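Local coordinates for conserved hypothetical protein NMB0706 (Neisseria meningitidis, PDB 1RV9) that is of unknown function but belongs to the multi-copper polyphenol oxidoreductase (laccase) family and has an alpha-beta-beta-alpha architecture, at residues L209-L214 / G220-G225; M187-T192 / L214-V219; V121-R126 / G144-T149; T30-R35 / M161-P166; L73-L78 / A249-L254. All blocks are in the same frame, centred on the assembly; numbering follows the deposited sequence.

Interaction 1: residues L209-L214 / G220-G225; sequences LARLIL and GGVYGG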
# COMPACT_ATOMS: atom_id res chain seq x y z
N LEU A 209 -8.72 10.72 -1.92
CA LEU A 209 -8.47 10.55 -3.34
C LEU A 209 -8.70 9.09 -3.73
O LEU A 209 -9.32 8.81 -4.75
CB LEU A 209 -7.03 10.96 -3.70
CG LEU A 209 -6.73 12.46 -3.72
CD1 LEU A 209 -5.23 12.69 -3.84
CD2 LEU A 209 -7.46 13.12 -4.89
N ALA A 210 -8.21 8.17 -2.91
CA ALA A 210 -8.39 6.76 -3.18
C ALA A 210 -9.86 6.37 -3.13
O ALA A 210 -10.33 5.61 -3.98
CB ALA A 210 -7.59 5.91 -2.20
N ARG A 211 -10.59 6.88 -2.15
CA ARG A 211 -12.02 6.56 -2.04
C ARG A 211 -12.78 7.03 -3.27
O ARG A 211 -13.67 6.33 -3.76
CB ARG A 211 -12.63 7.19 -0.78
CG ARG A 211 -12.12 6.60 0.52
CD ARG A 211 -13.05 6.93 1.69
NE ARG A 211 -12.42 6.63 2.98
CZ ARG A 211 -11.50 7.39 3.55
NH1 ARG A 211 -11.09 8.50 2.95
NH2 ARG A 211 -10.97 7.04 4.71
N LEU A 212 -12.44 8.22 -3.76
CA LEU A 212 -13.10 8.77 -4.94
C LEU A 212 -12.85 7.88 -6.15
O LEU A 212 -13.78 7.52 -6.88
CB LEU A 212 -12.57 10.18 -5.25
CG LEU A 212 -13.13 11.38 -4.48
CD1 LEU A 212 -12.34 12.63 -4.83
CD2 LEU A 212 -14.60 11.56 -4.84
N ILE A 213 -11.59 7.54 -6.36
CA ILE A 213 -11.19 6.70 -7.48
C ILE A 213 -11.82 5.31 -7.39
O ILE A 213 -12.36 4.80 -8.38
CB ILE A 213 -9.65 6.60 -7.55
CG1 ILE A 213 -9.08 7.97 -7.93
CG2 ILE A 213 -9.22 5.54 -8.55
CD1 ILE A 213 -7.57 8.09 -7.78
N LEU A 214 -11.76 4.70 -6.21
CA LEU A 214 -12.33 3.37 -6.02
C LEU A 214 -13.84 3.38 -6.23
O LEU A 214 -14.39 2.49 -6.88
CB LEU A 214 -12.00 2.85 -4.63
CG LEU A 214 -10.53 2.51 -4.39
CD1 LEU A 214 -10.26 2.38 -2.90
CD2 LEU A 214 -10.18 1.21 -5.12
N GLY A 220 -17.32 -2.07 -4.38
CA GLY A 220 -18.40 -2.15 -3.41
C GLY A 220 -18.19 -1.55 -2.03
O GLY A 220 -19.13 -0.99 -1.46
N GLY A 221 -16.99 -1.68 -1.48
CA GLY A 221 -16.74 -1.12 -0.17
C GLY A 221 -15.28 -0.75 0.05
O GLY A 221 -14.39 -1.42 -0.46
N VAL A 222 -15.06 0.32 0.79
CA VAL A 222 -13.71 0.80 1.10
C VAL A 222 -13.58 0.96 2.61
O VAL A 222 -14.41 1.61 3.25
CB VAL A 222 -13.42 2.14 0.40
CG1 VAL A 222 -11.97 2.55 0.64
CG2 VAL A 222 -13.69 2.02 -1.09
N TYR A 223 -12.52 0.37 3.16
CA TYR A 223 -12.28 0.39 4.60
C TYR A 223 -10.88 0.90 4.94
O TYR A 223 -10.03 1.04 4.07
CB TYR A 223 -12.46 -1.03 5.14
CG TYR A 223 -13.80 -1.63 4.77
CD1 TYR A 223 -14.93 -1.39 5.56
CD2 TYR A 223 -13.96 -2.36 3.60
CE1 TYR A 223 -16.18 -1.87 5.19
CE2 TYR A 223 -15.21 -2.84 3.21
CZ TYR A 223 -16.32 -2.59 4.01
OH TYR A 223 -17.55 -3.06 3.64
N GLY A 224 -10.66 1.17 6.23
CA GLY A 224 -9.37 1.66 6.68
C GLY A 224 -9.23 3.16 6.53
O GLY A 224 -10.22 3.89 6.55
N GLY A 225 -7.99 3.63 6.39
CA GLY A 225 -7.74 5.05 6.23
C GLY A 225 -7.87 5.86 7.51
O GLY A 225 -8.44 6.95 7.50
O HOH W 1 -12.53 4.36 4.63
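Leu214 and Arg211 meet Val222 where helix 206-217 leads into strand 221-224, the last helix-strand step of a long beta-alpha-beta crossover that returns the chain to the six-stranded sheet beside strand 160-164. The helix runs nearly antiparallel to the strand, their short axes 162° apart and 9.4 Å from each other at closest approach. Val222 projects toward the helix, and both its methyls meet Leu214 CD1, which lies 3.9 Å from Val222 CG2; the aliphatic part of Arg211 passes over the same valine, Arg211 CG to Val222 CG1 being 4.1 Å. The arginine chain stays extended from CG to NE (chi2 -162°, chi3 -167°), which carries its guanidinium along the strand toward Gly224 and Gly225. No direct hydrogen bond joins the two segments; Arg211 NH2 remains 3.8 Å from Gly225 O, at the edge of the guanidinium plane. Further out, Leu214 also packs on Leu146 and Ile150 of helix 145-153, and strand 221-224 is held by backbone bonds of Tyr223 to Ala162 and Leu164. The polar link is a water that accepts from Arg211 NE at 2.8 Å and donates to Gly224 O at 3.0 Å.

Interaction 2: residues M187-T192 / L214-V219; sequences MPEAAT and LKREGV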
# COMPACT_ATOMS: atom_id res chain seq x y z
N MET A 187 -9.82 14.72 -13.36
CA MET A 187 -10.89 14.33 -12.44
C MET A 187 -11.21 15.49 -11.50
O MET A 187 -10.74 15.54 -10.37
CB MET A 187 -10.45 13.10 -11.64
CG MET A 187 -11.41 12.66 -10.56
SD MET A 187 -10.82 11.20 -9.66
CE MET A 187 -12.14 10.08 -9.95
N PRO A 188 -12.03 16.45 -11.97
CA PRO A 188 -12.44 17.64 -11.22
C PRO A 188 -12.94 17.42 -9.79
O PRO A 188 -12.67 18.22 -8.91
CB PRO A 188 -13.51 18.25 -12.11
CG PRO A 188 -13.02 17.91 -13.47
CD PRO A 188 -12.63 16.46 -13.31
N GLU A 189 -13.68 16.33 -9.57
CA GLU A 189 -14.21 16.04 -8.25
C GLU A 189 -13.10 15.80 -7.23
O GLU A 189 -13.32 15.86 -6.02
CB GLU A 189 -15.13 14.82 -8.29
CG GLU A 189 -14.46 13.57 -8.83
CD GLU A 189 -14.76 13.32 -10.30
OE1 GLU A 189 -14.61 14.26 -11.12
OE2 GLU A 189 -15.14 12.18 -10.64
N ALA A 190 -11.90 15.52 -7.72
CA ALA A 190 -10.76 15.25 -6.85
C ALA A 190 -10.35 16.49 -6.06
O ALA A 190 -9.61 16.39 -5.08
CB ALA A 190 -9.58 14.76 -7.68
N ALA A 191 -10.83 17.66 -6.47
CA ALA A 191 -10.50 18.89 -5.77
C ALA A 191 -10.99 18.85 -4.33
O ALA A 191 -10.46 19.54 -3.46
CB ALA A 191 -11.12 20.09 -6.50
N THR A 192 -12.00 18.03 -4.07
CA THR A 192 -12.55 17.91 -2.73
C THR A 192 -11.54 17.26 -1.78
O THR A 192 -11.69 17.34 -0.56
CB THR A 192 -13.85 17.07 -2.72
OG1 THR A 192 -13.58 15.77 -3.25
CG2 THR A 192 -14.92 17.75 -3.56
N LEU A 214 -11.76 4.70 -6.21
CA LEU A 214 -12.33 3.37 -6.02
C LEU A 214 -13.84 3.38 -6.23
O LEU A 214 -14.39 2.49 -6.88
CB LEU A 214 -12.00 2.85 -4.63
CG LEU A 214 -10.53 2.51 -4.39
CD1 LEU A 214 -10.26 2.38 -2.90
CD2 LEU A 214 -10.18 1.21 -5.12
N LYS A 215 -14.51 4.39 -5.67
CA LYS A 215 -15.95 4.51 -5.81
C LYS A 215 -16.35 4.70 -7.26
O LYS A 215 -17.30 4.08 -7.75
CB LYS A 215 -16.49 5.67 -4.97
CG LYS A 215 -16.83 5.31 -3.53
CD LYS A 215 -16.70 3.81 -3.28
CE LYS A 215 -17.69 3.32 -2.25
NZ LYS A 215 -17.56 1.85 -2.05
N ARG A 216 -15.62 5.56 -7.96
CA ARG A 216 -15.91 5.82 -9.36
C ARG A 216 -15.73 4.56 -10.21
O ARG A 216 -16.41 4.39 -11.23
CB ARG A 216 -15.01 6.93 -9.91
CG ARG A 216 -15.25 7.23 -11.38
CD ARG A 216 -14.31 8.28 -11.93
NE ARG A 216 -12.92 7.83 -11.94
CZ ARG A 216 -11.94 8.50 -12.54
NH1 ARG A 216 -12.20 9.63 -13.18
NH2 ARG A 216 -10.70 8.03 -12.51
N GLU A 217 -14.83 3.68 -9.79
CA GLU A 217 -14.57 2.46 -10.53
C GLU A 217 -15.63 1.40 -10.26
O GLU A 217 -15.79 0.46 -11.05
CB GLU A 217 -13.17 1.93 -10.17
CG GLU A 217 -12.45 1.24 -11.31
CD GLU A 217 -12.23 2.13 -12.54
OE1 GLU A 217 -12.50 3.36 -12.49
OE2 GLU A 217 -11.78 1.59 -13.56
N GLY A 218 -16.36 1.54 -9.16
CA GLY A 218 -17.41 0.59 -8.84
C GLY A 218 -17.14 -0.34 -7.68
O GLY A 218 -17.94 -1.24 -7.41
N VAL A 219 -16.03 -0.14 -6.98
CA VAL A 219 -15.71 -0.99 -5.84
C VAL A 219 -16.81 -0.91 -4.78
O VAL A 219 -17.19 0.18 -4.35
CB VAL A 219 -14.34 -0.59 -5.24
CG1 VAL A 219 -14.07 -1.37 -3.96
CG2 VAL A 219 -13.24 -0.88 -6.26
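Met187 reaches across to Arg216 in a small contact, partly buried, between the loop that follows helix 177-184 and the C-terminal end of helix 206-217. The two side chains approach from opposite directions. Met187 sends its CG anti to the backbone N (chi1 175°) and remains extended to SD, which brings its thioether up to the Arg216 guanidinium, with SD 4.1 Å from Arg216 CZ; the modelled position of the terminal methyl, over one face of that group, is too close to be reliable. Arg216 in turn leaves the helix extended and bends at chi3 (66°), which swings the guanidinium toward the loop. Glu189 adds a loose contact from the side, its OE2 4.2 Å from Arg216 CD, with carboxylate and guanidinium planes nearly perpendicular. The opposite charges, Glu189 OE2 and Arg216 NH1, are 4.6 Å apart, too far for a salt bridge here, though they may attract at longer range.

Each segment is shaped by its own bonds. In the 3-10 turn, Glu189 O accepts from both the N and the OG1 of Thr192, the hydroxyl at 2.8 Å. The helix ends in a Schellman motif at Gly218, whose positive phi suits glycine, and Lys215 NZ bonds to Val219 O at 2.9 Å just beyond that end. Around this junction, Met187 also rests on Ile213 of helix 206-217, Ala190 touches Phe183 and Cys184 of helix 177-184, and Arg216 and Glu217 pack against Gln147 of helix 145-153.

Interaction 3: residues V121-R126 / G144-T149; sequences VLFCDR and GVLQNT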
# COMPACT_ATOMS: atom_id res chain seq x y z
N VAL A 121 -2.84 -0.19 -0.78
CA VAL A 121 -4.25 -0.56 -0.92
C VAL A 121 -4.36 -2.06 -1.14
O VAL A 121 -3.73 -2.62 -2.04
CB VAL A 121 -4.93 0.16 -2.11
CG1 VAL A 121 -6.42 -0.20 -2.15
CG2 VAL A 121 -4.76 1.66 -1.96
N LEU A 122 -5.15 -2.73 -0.30
CA LEU A 122 -5.35 -4.17 -0.42
C LEU A 122 -6.74 -4.40 -0.98
O LEU A 122 -7.65 -3.62 -0.70
CB LEU A 122 -5.22 -4.85 0.94
CG LEU A 122 -3.92 -4.61 1.70
CD1 LEU A 122 -3.97 -5.40 3.01
CD2 LEU A 122 -2.73 -5.05 0.85
N PHE A 123 -6.90 -5.47 -1.75
CA PHE A 123 -8.19 -5.81 -2.37
C PHE A 123 -8.54 -7.28 -2.20
O PHE A 123 -7.66 -8.13 -2.13
CB PHE A 123 -8.16 -5.57 -3.88
CG PHE A 123 -7.92 -4.15 -4.30
CD1 PHE A 123 -8.99 -3.33 -4.64
CD2 PHE A 123 -6.63 -3.66 -4.44
CE1 PHE A 123 -8.77 -2.03 -5.12
CE2 PHE A 123 -6.40 -2.37 -4.92
CZ PHE A 123 -7.48 -1.56 -5.26
N CYS A 124 -9.84 -7.57 -2.16
CA CYS A 124 -10.30 -8.95 -2.10
C CYS A 124 -11.77 -8.92 -2.48
O CYS A 124 -12.37 -7.84 -2.54
CB CYS A 124 -10.13 -9.56 -0.70
SG CYS A 124 -11.41 -9.15 0.53
N ASP A 125 -12.35 -10.08 -2.79
CA ASP A 125 -13.77 -10.13 -3.11
C ASP A 125 -14.48 -10.78 -1.93
O ASP A 125 -13.86 -11.45 -1.10
CB ASP A 125 -14.00 -10.90 -4.43
CG ASP A 125 -13.55 -12.34 -4.37
OD1 ASP A 125 -12.57 -12.64 -3.66
OD2 ASP A 125 -14.17 -13.18 -5.07
N ARG A 126 -15.79 -10.55 -1.83
CA ARG A 126 -16.58 -11.07 -0.72
C ARG A 126 -16.50 -12.59 -0.55
O ARG A 126 -16.53 -13.09 0.58
CB ARG A 126 -18.05 -10.66 -0.89
CG ARG A 126 -18.27 -9.15 -0.97
CD ARG A 126 -18.29 -8.47 0.39
NE ARG A 126 -18.35 -7.02 0.25
CZ ARG A 126 -18.55 -6.17 1.26
NH1 ARG A 126 -18.73 -6.61 2.50
NH2 ARG A 126 -18.58 -4.86 1.02
N GLY A 144 -3.45 5.67 -12.35
CA GLY A 144 -4.40 4.59 -12.54
C GLY A 144 -3.98 3.21 -12.06
O GLY A 144 -4.47 2.20 -12.56
N VAL A 145 -3.08 3.14 -11.07
CA VAL A 145 -2.65 1.84 -10.57
C VAL A 145 -3.82 1.07 -9.95
O VAL A 145 -3.89 -0.16 -10.08
CB VAL A 145 -1.49 1.97 -9.54
CG1 VAL A 145 -1.98 2.65 -8.28
CG2 VAL A 145 -0.91 0.59 -9.23
N LEU A 146 -4.73 1.77 -9.30
CA LEU A 146 -5.87 1.10 -8.68
C LEU A 146 -6.81 0.53 -9.74
O LEU A 146 -7.26 -0.62 -9.63
CB LEU A 146 -6.63 2.04 -7.74
CG LEU A 146 -5.82 2.59 -6.55
CD1 LEU A 146 -6.74 3.30 -5.58
CD2 LEU A 146 -5.11 1.45 -5.83
N GLN A 147 -7.10 1.32 -10.77
CA GLN A 147 -7.98 0.86 -11.84
C GLN A 147 -7.38 -0.37 -12.53
O GLN A 147 -8.11 -1.31 -12.84
CB GLN A 147 -8.22 1.97 -12.87
CG GLN A 147 -8.97 3.19 -12.34
CD GLN A 147 -8.04 4.27 -11.84
OE1 GLN A 147 -7.14 4.02 -11.04
NE2 GLN A 147 -8.27 5.50 -12.29
N ASN A 148 -6.07 -0.36 -12.75
CA ASN A 148 -5.42 -1.50 -13.40
C ASN A 148 -5.44 -2.74 -12.51
O ASN A 148 -5.56 -3.86 -13.00
CB ASN A 148 -3.97 -1.16 -13.78
CG ASN A 148 -3.88 -0.10 -14.85
OD1 ASN A 148 -4.86 0.17 -15.55
ND2 ASN A 148 -2.71 0.50 -14.99
N THR A 149 -5.33 -2.53 -11.20
CA THR A 149 -5.35 -3.66 -10.27
C THR A 149 -6.74 -4.29 -10.27
O THR A 149 -6.89 -5.51 -10.35
CB THR A 149 -4.99 -3.19 -8.85
OG1 THR A 149 -3.66 -2.66 -8.86
CG2 THR A 149 -5.05 -4.37 -7.87
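With CG beside its backbone N and anti to the carbonyl carbon (chi1 -63°), Phe123 swings its ring from strand 119-125 toward helix 145-153, where Leu146, with the same first torsion (-62°), sends a methyl to meet it. That methyl, Leu146 CD2, lies in the plane of the phenyl ring at its edge, 3.9 Å from Phe123 CZ. The same carbon is also 3.9 Å from Val121 CG2, one leucine methyl thus touching two residues that project from the same side of the strand; the leucine crosses both at about a right angle. One turn along the helix, Thr149 CG2 approaches the CD2-CE2 side of the ring obliquely, 3.8 Å from Phe123 CE2. Here the helix covers a face of the mixed six-stranded sheet, running almost parallel to the strand (22° between the short axes, 10.7 Å apart at closest approach), as part of one outer alpha layer of the alpha-beta-beta-alpha fold. With the hydroxyl of Thr149 turned back on the helix, its CG2 faces the ring: OG1 donates to Val145 O at 2.8 Å, on the opposite face of that carbonyl plane from the backbone N of Thr149. Leu214 of helix 206-217 also packs on Phe123, and both Leu146 and Thr149 touch Ala134 of strand 131-136.

Interaction 4: residues T30-R35 / M161-P166; sequences TLITTR and MAYLGP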
# COMPACT_ATOMS: atom_id res chain seq x y z
N THR A 30 -4.55 -10.87 6.10
CA THR A 30 -3.77 -9.66 5.87
C THR A 30 -2.75 -9.46 6.98
O THR A 30 -2.92 -9.95 8.10
CB THR A 30 -4.65 -8.38 5.80
OG1 THR A 30 -5.35 -8.22 7.04
CG2 THR A 30 -5.63 -8.47 4.66
N LEU A 31 -1.69 -8.75 6.66
CA LEU A 31 -0.67 -8.44 7.64
C LEU A 31 -0.20 -7.03 7.32
O LEU A 31 0.34 -6.78 6.24
CB LEU A 31 0.51 -9.41 7.54
CG LEU A 31 1.55 -9.26 8.66
CD1 LEU A 31 0.94 -9.73 9.98
CD2 LEU A 31 2.80 -10.07 8.35
N ILE A 32 -0.45 -6.12 8.24
CA ILE A 32 -0.05 -4.73 8.10
C ILE A 32 1.09 -4.59 9.10
O ILE A 32 0.85 -4.46 10.29
CB ILE A 32 -1.20 -3.77 8.49
CG1 ILE A 32 -2.43 -4.05 7.62
CG2 ILE A 32 -0.74 -2.32 8.36
CD1 ILE A 32 -2.19 -3.88 6.13
N THR A 33 2.33 -4.63 8.61
CA THR A 33 3.46 -4.54 9.52
C THR A 33 3.70 -3.13 10.04
O THR A 33 3.27 -2.14 9.44
CB THR A 33 4.76 -5.06 8.87
OG1 THR A 33 5.25 -4.10 7.92
CG2 THR A 33 4.51 -6.38 8.16
N THR A 34 4.35 -3.06 11.20
CA THR A 34 4.69 -1.78 11.80
C THR A 34 6.21 -1.73 11.76
O THR A 34 6.85 -2.68 11.29
CB THR A 34 4.22 -1.68 13.27
OG1 THR A 34 4.93 -2.62 14.07
CG2 THR A 34 2.72 -1.96 13.36
N ARG A 35 6.80 -0.65 12.25
CA ARG A 35 8.25 -0.52 12.22
C ARG A 35 8.91 -1.39 13.29
O ARG A 35 10.13 -1.54 13.31
CB ARG A 35 8.65 0.94 12.42
CG ARG A 35 8.36 1.49 13.80
CD ARG A 35 8.79 2.95 13.90
NE ARG A 35 10.20 3.11 13.56
CZ ARG A 35 10.82 4.28 13.44
NH1 ARG A 35 10.16 5.41 13.65
NH2 ARG A 35 12.11 4.31 13.11
N MET A 161 -13.76 -5.33 -2.22
CA MET A 161 -13.64 -4.46 -1.07
C MET A 161 -12.17 -4.05 -1.06
O MET A 161 -11.30 -4.84 -1.45
CB MET A 161 -14.05 -5.15 0.23
CG MET A 161 -13.23 -6.34 0.65
SD MET A 161 -13.90 -7.07 2.17
CE MET A 161 -15.12 -8.09 1.51
N ALA A 162 -11.91 -2.81 -0.67
CA ALA A 162 -10.55 -2.30 -0.63
C ALA A 162 -10.20 -1.81 0.75
O ALA A 162 -11.05 -1.27 1.47
CB ALA A 162 -10.39 -1.17 -1.64
N TYR A 163 -8.95 -2.00 1.15
CA TYR A 163 -8.50 -1.55 2.45
C TYR A 163 -7.41 -0.51 2.27
O TYR A 163 -6.42 -0.75 1.57
CB TYR A 163 -7.95 -2.72 3.27
CG TYR A 163 -7.55 -2.33 4.67
CD1 TYR A 163 -8.52 -2.07 5.64
CD2 TYR A 163 -6.21 -2.21 5.03
CE1 TYR A 163 -8.15 -1.69 6.94
CE2 TYR A 163 -5.84 -1.84 6.31
CZ TYR A 163 -6.81 -1.58 7.26
OH TYR A 163 -6.44 -1.22 8.54
N LEU A 164 -7.60 0.65 2.89
CA LEU A 164 -6.61 1.72 2.81
C LEU A 164 -5.66 1.53 3.98
O LEU A 164 -6.04 1.71 5.14
CB LEU A 164 -7.30 3.08 2.89
CG LEU A 164 -8.42 3.31 1.86
CD1 LEU A 164 -9.01 4.70 2.06
CD2 LEU A 164 -7.88 3.14 0.45
N GLY A 165 -4.43 1.16 3.67
CA GLY A 165 -3.43 0.93 4.70
C GLY A 165 -2.86 2.21 5.27
O GLY A 165 -3.28 3.31 4.89
N PRO A 166 -1.90 2.11 6.20
CA PRO A 166 -1.29 3.29 6.82
C PRO A 166 -0.53 4.16 5.83
O PRO A 166 0.37 3.69 5.15
CB PRO A 166 -0.38 2.68 7.89
CG PRO A 166 0.04 1.38 7.26
CD PRO A 166 -1.24 0.87 6.65
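Two beta sheets face one another in the interior of this alpha-beta-beta-alpha protein, and Ile32 bridges them: it projects from strand 28-33 of one sheet toward Tyr163 of strand 160-164 in the other and Pro166 in the loop just after it. The contact is wholly apolar and buried, with no hydrogen bond between the segments, as expected where two sheets pack through side chains rather than through backbone edges. Ile32 divides its two branches between the two partners. Its CG2, anti to the backbone N, comes against the proline ring, 3.7 Å from Pro166 CD and 3.9 Å from Pro166 CG. The other branch, bent at chi2 (-59°), directs CD1 to the tyrosine, 4.2 Å from Tyr163 CE2 and oblique to the ring. Tyr163 itself extends from its strand with CG anti to the backbone N (chi1 -176°), which carries the ring toward strand 28-33, where CE2 meets the isoleucine. Between the two partners, Gly165 has its CA nearest to that of Ile32 across the segments, 7.4 Å away.

Ile32 also touches Leu122 across the sheets, on strand 119-125, which neighbours strand 160-164, and Ser250 within its own sheet, on strand 248-254, which neighbours strand 28-33. Pro166 is further packed on Phe236, while on the outer side of the second sheet Ala162 and Leu164 rest against helix 206-217.

Interaction 5: residues L73-L78 / A249-L254; sequences LPVAYL and ASLIWL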
# COMPACT_ATOMS: atom_id res chain seq x y z
N LEU A 73 3.94 -18.15 3.84
CA LEU A 73 3.98 -18.27 2.38
C LEU A 73 5.05 -17.34 1.84
O LEU A 73 5.44 -16.38 2.50
CB LEU A 73 2.65 -17.84 1.75
CG LEU A 73 1.37 -18.65 1.89
CD1 LEU A 73 0.21 -17.83 1.33
CD2 LEU A 73 1.51 -19.97 1.13
N PRO A 74 5.56 -17.62 0.63
CA PRO A 74 6.57 -16.71 0.08
C PRO A 74 5.87 -15.38 -0.19
O PRO A 74 4.68 -15.36 -0.52
CB PRO A 74 7.03 -17.41 -1.19
CG PRO A 74 5.84 -18.25 -1.58
CD PRO A 74 5.36 -18.78 -0.26
N VAL A 75 6.59 -14.28 -0.03
CA VAL A 75 6.04 -12.94 -0.22
C VAL A 75 6.59 -12.32 -1.51
O VAL A 75 7.80 -12.25 -1.71
CB VAL A 75 6.41 -12.04 0.97
CG1 VAL A 75 5.81 -10.65 0.79
CG2 VAL A 75 5.92 -12.67 2.27
N ALA A 76 5.68 -11.88 -2.38
CA ALA A 76 6.08 -11.29 -3.66
C ALA A 76 6.48 -9.82 -3.60
O ALA A 76 5.75 -8.95 -4.09
CB ALA A 76 4.98 -11.49 -4.69
N TYR A 77 7.64 -9.54 -3.01
CA TYR A 77 8.14 -8.17 -2.94
C TYR A 77 8.44 -7.72 -4.37
O TYR A 77 8.99 -8.48 -5.17
CB TYR A 77 9.42 -8.12 -2.10
CG TYR A 77 9.19 -8.41 -0.64
CD1 TYR A 77 8.55 -7.48 0.19
CD2 TYR A 77 9.59 -9.62 -0.08
CE1 TYR A 77 8.31 -7.75 1.53
CE2 TYR A 77 9.35 -9.91 1.26
CZ TYR A 77 8.71 -8.97 2.06
OH TYR A 77 8.46 -9.25 3.38
N LEU A 78 8.08 -6.49 -4.69
CA LEU A 78 8.29 -5.95 -6.03
C LEU A 78 9.32 -4.84 -6.04
O LEU A 78 9.60 -4.22 -5.01
CB LEU A 78 6.98 -5.37 -6.58
CG LEU A 78 5.69 -6.18 -6.48
CD1 LEU A 78 4.51 -5.29 -6.86
CD2 LEU A 78 5.76 -7.40 -7.39
N ALA A 249 5.19 -2.95 5.38
CA ALA A 249 4.50 -3.50 4.23
C ALA A 249 3.08 -3.90 4.55
O ALA A 249 2.73 -4.12 5.71
CB ALA A 249 5.24 -4.71 3.71
N SER A 250 2.26 -3.95 3.51
CA SER A 250 0.87 -4.37 3.65
C SER A 250 0.78 -5.61 2.78
O SER A 250 1.04 -5.55 1.57
CB SER A 250 -0.07 -3.27 3.17
OG SER A 250 0.03 -2.15 4.03
N LEU A 251 0.44 -6.72 3.41
CA LEU A 251 0.36 -8.01 2.74
C LEU A 251 -1.03 -8.60 2.80
O LEU A 251 -1.79 -8.36 3.74
CB LEU A 251 1.34 -9.01 3.37
CG LEU A 251 2.82 -8.66 3.43
CD1 LEU A 251 3.07 -7.66 4.56
CD2 LEU A 251 3.62 -9.93 3.68
N ILE A 252 -1.36 -9.39 1.78
CA ILE A 252 -2.65 -10.05 1.72
C ILE A 252 -2.49 -11.38 1.00
O ILE A 252 -1.71 -11.50 0.05
CB ILE A 252 -3.71 -9.16 1.01
CG1 ILE A 252 -5.08 -9.82 1.09
CG2 ILE A 252 -3.31 -8.92 -0.44
CD1 ILE A 252 -6.21 -8.88 0.68
N TRP A 253 -3.21 -12.39 1.47
CA TRP A 253 -3.14 -13.69 0.83
C TRP A 253 -4.38 -14.51 1.11
O TRP A 253 -5.17 -14.17 2.00
CB TRP A 253 -1.89 -14.46 1.30
CG TRP A 253 -1.85 -14.83 2.77
CD1 TRP A 253 -2.18 -16.03 3.33
CD2 TRP A 253 -1.41 -13.99 3.85
NE1 TRP A 253 -1.97 -16.00 4.69
CE2 TRP A 253 -1.49 -14.76 5.04
CE3 TRP A 253 -0.95 -12.67 3.93
CZ2 TRP A 253 -1.13 -14.25 6.29
CZ3 TRP A 253 -0.59 -12.16 5.17
CH2 TRP A 253 -0.68 -12.95 6.34
N LEU A 254 -4.56 -15.55 0.31
CA LEU A 254 -5.68 -16.46 0.47
C LEU A 254 -5.16 -17.65 1.26
O LEU A 254 -4.07 -18.16 0.99
CB LEU A 254 -6.18 -16.94 -0.90
CG LEU A 254 -6.87 -15.88 -1.76
CD1 LEU A 254 -6.96 -16.38 -3.20
CD2 LEU A 254 -8.25 -15.59 -1.19
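Two apolar pairs carry most of the meeting of residues 73-78 with strand 248-254. In the first, Leu73 CD1 approaches the indole of Trp253 obliquely, 3.6 Å from CD1 of the tryptophan and 3.9 Å from its CG. Trp253 adopts a chi1 of 65°, with CG between the backbone N and the carbonyl carbon, and this brings those two atoms of the five-membered ring within reach of the leucine methyl. In the second, Val75 and Leu251 cross at about a right angle; Leu251 CD2 fits between the two valine methyls, 3.7 Å from Val75 CG1 and 3.8 Å from Val75 CG2. Both pairs lie on one face of the five-stranded mixed sheet, where strand 110-115 separates the short edge strand 75-76 from strand 248-254, and Val75 and Leu251 reach each other over this intervening strand. Its Ala112 touches both of them, and Val67 and Val71 of helix 57-71 cover Leu251 from above the sheet. Backbone geometry shapes the edge segment: Ala76 centres an inverse gamma turn, closed by a weak bond from Tyr77 N to Val75 O at 3.0 Å, and the Tyr77 ring then presents one face to Val75 CG1.

How the interactions relate
The five contacts cross the alpha-beta-beta-alpha fold from one flank to the other. Interactions 1 and 2, with centres 9 Å apart, share Leu214 and helix 206-217, and interaction 3 adjoins them through helix 145-153, which lies on the same six-stranded sheet. Interaction 4 joins that sheet to the five-stranded one, and interaction 5 lies on the latter, its centre about 27 Å from that of interaction 2. Along the chain, interaction 3 falls within the span of interaction 4, and interactions 1 to 3 all fall within that of interaction 5, whereas interactions 4 and 5 cross. Interactions 4 and 5 thus tie chain regions more than 120 residues apart, the others closer ones.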